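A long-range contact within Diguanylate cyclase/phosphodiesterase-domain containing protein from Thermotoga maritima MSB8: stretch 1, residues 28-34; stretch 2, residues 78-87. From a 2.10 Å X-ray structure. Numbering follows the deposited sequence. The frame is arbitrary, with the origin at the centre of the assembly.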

ATOM      1  N   THR A  28      17.023   7.580   2.120  1.00 18.08           N
ATOM      2  CA  THR A  28      16.613   6.219   1.847  1.00 18.98           C
ATOM      3  C   THR A  28      15.268   6.211   1.133  1.00 18.79           C
ATOM      4  O   THR A  28      14.372   6.982   1.489  1.00 18.42           O
ATOM      5  N   PRO A  29      15.095   5.367   0.126  1.00 18.24           N
ATOM      6  CA  PRO A  29      13.829   5.353  -0.607  1.00 15.54           C
ATOM      7  C   PRO A  29      12.784   4.523   0.123  1.00 15.91           C
ATOM      8  O   PRO A  29      13.092   3.720   1.009  1.00 14.28           O
ATOM      9  N   TYR A  30      11.524   4.759  -0.252  1.00 12.79           N
ATOM     10  CA  TYR A  30      10.417   3.900   0.151  1.00 15.05           C
ATOM     11  C   TYR A  30       9.340   3.987  -0.922  1.00 13.88           C
ATOM     12  O   TYR A  30       9.352   4.888  -1.762  1.00 16.19           O
ATOM     13  N   THR A  31       8.392   3.052  -0.884  1.00 14.48           N
ATOM     14  CA  THR A  31       7.357   2.989  -1.902  1.00 12.11           C
ATOM     15  C   THR A  31       5.991   2.833  -1.256  1.00 13.34           C
ATOM     16  O   THR A  31       5.837   2.090  -0.282  1.00 13.35           O
ATOM     17  N   ILE A  32       5.011   3.559  -1.793  1.00 12.11           N
ATOM     18  CA  ILE A  32       3.619   3.505  -1.362  1.00 11.42           C
ATOM     19  C   ILE A  32       2.822   2.742  -2.412  1.00 13.48           C
ATOM     20  O   ILE A  32       2.926   3.035  -3.609  1.00 12.36           O
ATOM     21  N   PHE A  33       2.019   1.780  -1.971  1.00 12.39           N
ATOM     22  CA  PHE A  33       1.125   1.041  -2.852  1.00 12.57           C
ATOM     23  C   PHE A  33      -0.309   1.314  -2.425  1.00 13.03           C
ATOM     24  O   PHE A  33      -0.609   1.330  -1.224  1.00 14.09           O
ATOM     25  N   PHE A  34      -1.194   1.520  -3.410  1.00 11.46           N
ATOM     26  CA  PHE A  34      -2.640   1.568  -3.197  1.00 12.97           C
ATOM     27  C   PHE A  34      -3.305   0.399  -3.916  1.00 13.51           C
ATOM     28  O   PHE A  34      -2.988   0.119  -5.079  1.00 13.92           O
ATOM     29  N   VAL A  78       6.457   0.485   2.155  1.00 13.19           N
ATOM     30  CA  VAL A  78       7.547  -0.449   2.403  1.00 16.41           C
ATOM     31  C   VAL A  78       8.859   0.335   2.314  1.00 16.61           C
ATOM     32  O   VAL A  78       9.183   0.903   1.263  1.00 16.06           O
ATOM     33  N   ILE A  79       9.595   0.389   3.409  1.00 14.57           N
ATOM     34  CA  ILE A  79      10.787   1.221   3.430  1.00 20.00           C
ATOM     35  C   ILE A  79      11.922   0.497   2.717  1.00 17.78           C
ATOM     36  O   ILE A  79      11.987  -0.742   2.676  1.00 14.94           O
ATOM     37  N   GLY A  80      12.836   1.283   2.151  1.00 15.13           N
ATOM     38  CA  GLY A  80      13.977   0.727   1.461  1.00 19.12           C
ATOM     39  C   GLY A  80      13.688   0.255   0.053  1.00 22.18           C
ATOM     40  O   GLY A  80      14.594  -0.267  -0.603  1.00 20.97           O
ATOM     41  N   VAL A  81      12.464   0.422  -0.434  1.00 18.00           N
ATOM     42  CA  VAL A  81      12.074  -0.036  -1.764  1.00 15.22           C
ATOM     43  C   VAL A  81      12.009   1.174  -2.680  1.00 15.65           C
ATOM     44  O   VAL A  81      11.194   2.074  -2.467  1.00 16.45           O
ATOM     45  N   GLY A  82      12.869   1.205  -3.698  1.00 16.52           N
ATOM     46  CA  GLY A  82      12.849   2.244  -4.700  1.00 15.10           C
ATOM     47  C   GLY A  82      12.294   1.755  -6.029  1.00 23.90           C
ATOM     48  O   GLY A  82      11.670   0.697  -6.128  1.00 19.22           O
ATOM     49  N   LYS A  83      12.555   2.562  -7.070  1.00 21.35           N
ATOM     50  CA  LYS A  83      12.022   2.275  -8.402  1.00 23.94           C
ATOM     51  C   LYS A  83      12.461   0.911  -8.913  1.00 25.18           C
ATOM     52  O   LYS A  83      11.712   0.255  -9.645  1.00 26.91           O
ATOM     53  N   GLU A  84      13.675   0.482  -8.557  1.00 23.90           N
ATOM     54  CA  GLU A  84      14.206  -0.780  -9.066  1.00 28.82           C
ATOM     55  C   GLU A  84      13.355  -1.968  -8.622  1.00 26.80           C
ATOM     56  O   GLU A  84      13.004  -2.828  -9.437  1.00 25.69           O
ATOM     57  N   THR A  85      13.010  -2.042  -7.334  1.00 24.55           N
ATOM     58  CA  THR A  85      12.353  -3.237  -6.814  1.00 24.83           C
ATOM     59  C   THR A  85      10.849  -3.080  -6.614  1.00 24.60           C
ATOM     60  O   THR A  85      10.163  -4.089  -6.420  1.00 25.69           O
ATOM     61  N   ALA A  86      10.326  -1.859  -6.657  1.00 19.00           N
ATOM     62  CA  ALA A  86       8.885  -1.657  -6.559  1.00 19.65           C
ATOM     63  C   ALA A  86       8.073  -2.498  -7.538  1.00 22.02           C
ATOM     64  O   ALA A  86       7.021  -3.015  -7.122  1.00 16.94           O
ATOM     65  N   PRO A  87       8.453  -2.656  -8.816  1.00 19.65           N
ATOM     66  CA  PRO A  87       7.625  -3.489  -9.714  1.00 22.18           C
ATOM     67  C   PRO A  87       7.549  -4.940  -9.289  1.00 20.27           C
ATOM     68  O   PRO A  87       6.517  -5.583  -9.518  1.00 20.62           O
TER

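Two antiparallel strands meet briefly here, and the side chains pack around their pairing. Thr-31 and Val-78 form a hydrogen-bonded pair: Thr-31 N donates to Val-78 O (3.1 Å) and Val-78 N to Thr-31 O (3.0 Å). Their side chains therefore share one face of the sheet.

Thr-31 is the main polar side chain. Its chi1 is m (-62°), which places OG1 2.5 Å from Val-81 O, to which it donates a hydrogen bond. The same rotamer leaves CG2 against the methyl of Ala-86, 3.9 Å from its CB. Val-81 is t at chi1, and its CG1 lies 3.4 Å from Thr-31 OG1.

Phe-33 points toward stretch 2 with chi1 m and chi2 80°. Its ring presents an edge: CE1 is 3.6 Å from Val-78 CG2, and CE2 is 3.7 Å from Ala-86 O. Val-78 is also m (-68°).

On the face of Tyr-30 and Ile-79 the packing is looser. Both are p at chi1, and their CB atoms are 4.5 Å apart. The end of Tyr-30 leads away, and its OH is hydrogen-bonded elsewhere in the structure.

At the turn, Gly-80 N donates to Pro-29 O (2.7 Å). The positive phi of Gly-80 favours glycine. Pro-29 CB rests 3.9 Å from Gly-82 CA.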

ATOM      1  CB  THR A  28      16.505   5.405   3.140  1.00 22.27           C
ATOM      2  OG1 THR A  28      15.473   5.972   3.959  1.00 27.43           O
ATOM      3  CG2 THR A  28      17.819   5.423   3.902  1.00 15.00           C
ATOM      4  CB  PRO A  29      14.212   4.715  -1.946  1.00 19.09           C
ATOM      5  CG  PRO A  29      15.312   3.742  -1.561  1.00 24.01           C
ATOM      6  CD  PRO A  29      16.022   4.321  -0.345  1.00 18.22           C
ATOM      7  CB  TYR A  30       9.850   4.287   1.529  1.00 11.95           C
ATOM      8  CG  TYR A  30       9.067   5.583   1.521  1.00 13.33           C
ATOM      9  CD1 TYR A  30       9.726   6.811   1.582  1.00  9.71           C
ATOM     10  CD2 TYR A  30       7.676   5.584   1.440  1.00 11.61           C
ATOM     11  CE1 TYR A  30       9.026   8.004   1.563  1.00 10.72           C
ATOM     12  CE2 TYR A  30       6.955   6.789   1.411  1.00 12.99           C
ATOM     13  CZ  TYR A  30       7.642   7.989   1.487  1.00 12.87           C
ATOM     14  OH  TYR A  30       6.958   9.178   1.464  1.00 13.22           O
ATOM     15  CB  THR A  31       7.648   1.843  -2.884  1.00 13.42           C
ATOM     16  OG1 THR A  31       8.894   2.111  -3.546  1.00 12.32           O
ATOM     17  CG2 THR A  31       6.553   1.732  -3.934  1.00 13.42           C
ATOM     18  CB  ILE A  32       3.029   4.916  -1.176  1.00 14.52           C
ATOM     19  CG1 ILE A  32       3.859   5.725  -0.173  1.00 13.34           C
ATOM     20  CG2 ILE A  32       1.578   4.832  -0.727  1.00 12.45           C
ATOM     21  CD1 ILE A  32       3.481   7.195  -0.116  1.00 13.32           C
ATOM     22  CB  PHE A  33       1.386  -0.495  -2.814  1.00 11.94           C
ATOM     23  CG  PHE A  33       2.776  -0.912  -3.235  1.00 13.90           C
ATOM     24  CD1 PHE A  33       3.841  -0.811  -2.358  1.00 13.87           C
ATOM     25  CD2 PHE A  33       3.001  -1.453  -4.490  1.00 15.55           C
ATOM     26  CE1 PHE A  33       5.106  -1.206  -2.726  1.00 16.36           C
ATOM     27  CE2 PHE A  33       4.276  -1.844  -4.868  1.00 18.43           C
ATOM     28  CZ  PHE A  33       5.332  -1.712  -3.982  1.00 17.16           C
ATOM     29  CB  PHE A  34      -3.248   2.872  -3.744  1.00 13.74           C
ATOM     30  CG  PHE A  34      -3.268   4.012  -2.768  1.00 13.63           C
ATOM     31  CD1 PHE A  34      -2.215   4.217  -1.887  1.00 12.98           C
ATOM     32  CD2 PHE A  34      -4.347   4.903  -2.754  1.00 16.58           C
ATOM     33  CE1 PHE A  34      -2.233   5.290  -0.988  1.00 10.52           C
ATOM     34  CE2 PHE A  34      -4.376   5.977  -1.872  1.00 18.58           C
ATOM     35  CZ  PHE A  34      -3.316   6.175  -0.983  1.00 14.73           C
ATOM     36  CB  VAL A  78       7.533  -1.631   1.410  1.00 15.45           C
ATOM     37  CG1 VAL A  78       6.315  -2.520   1.650  1.00 14.84           C
ATOM     38  CG2 VAL A  78       7.488  -1.139  -0.027  1.00 21.11           C
ATOM     39  CB  ILE A  79      11.168   1.607   4.872  1.00 22.40           C
ATOM     40  CG1 ILE A  79      11.769   0.407   5.588  1.00 22.78           C
ATOM     41  CG2 ILE A  79       9.939   2.157   5.642  1.00 16.99           C
ATOM     42  CD1 ILE A  79      13.282   0.457   5.666  1.00 28.09           C
ATOM     43  CB  VAL A  81      10.726  -0.773  -1.719  1.00 17.64           C
ATOM     44  CG1 VAL A  81      10.195  -1.053  -3.135  1.00 14.70           C
ATOM     45  CG2 VAL A  81      10.853  -2.062  -0.903  1.00 16.90           C
ATOM     46  CB  LYS A  83      12.468   3.349  -9.398  1.00 25.12           C
ATOM     47  CG  LYS A  83      11.623   4.595  -9.374  1.00 30.77           C
ATOM     48  CD  LYS A  83      10.194   4.301  -9.803  1.00 32.72           C
ATOM     49  CE  LYS A  83       9.996   4.552 -11.294  1.00 33.20           C
ATOM     50  NZ  LYS A  83       8.541   4.650 -11.600  1.00 28.51           N
ATOM     51  CB  GLU A  84      15.655  -0.953  -8.608  1.00 29.70           C
ATOM     52  CG  GLU A  84      16.390  -2.130  -9.240  1.00 38.29           C
ATOM     53  CD  GLU A  84      16.992  -1.801 -10.598  1.00 51.53           C
ATOM     54  OE1 GLU A  84      16.739  -0.693 -11.120  1.00 56.59           O
ATOM     55  OE2 GLU A  84      17.726  -2.653 -11.146  1.00 54.66           O
ATOM     56  CB  THR A  85      13.000  -3.660  -5.494  1.00 27.68           C
ATOM     57  OG1 THR A  85      13.015  -2.544  -4.590  1.00 29.00           O
ATOM     58  CG2 THR A  85      14.436  -4.140  -5.750  1.00 26.89           C
ATOM     59  CB  ALA A  86       8.543  -0.171  -6.738  1.00 17.33           C
ATOM     60  CB  PRO A  87       8.320  -3.352 -11.078  1.00 26.87           C
ATOM     61  CG  PRO A  87       9.114  -2.081 -10.980  1.00 26.40           C
ATOM     62  CD  PRO A  87       9.557  -2.011  -9.551  1.00 21.24           C
TER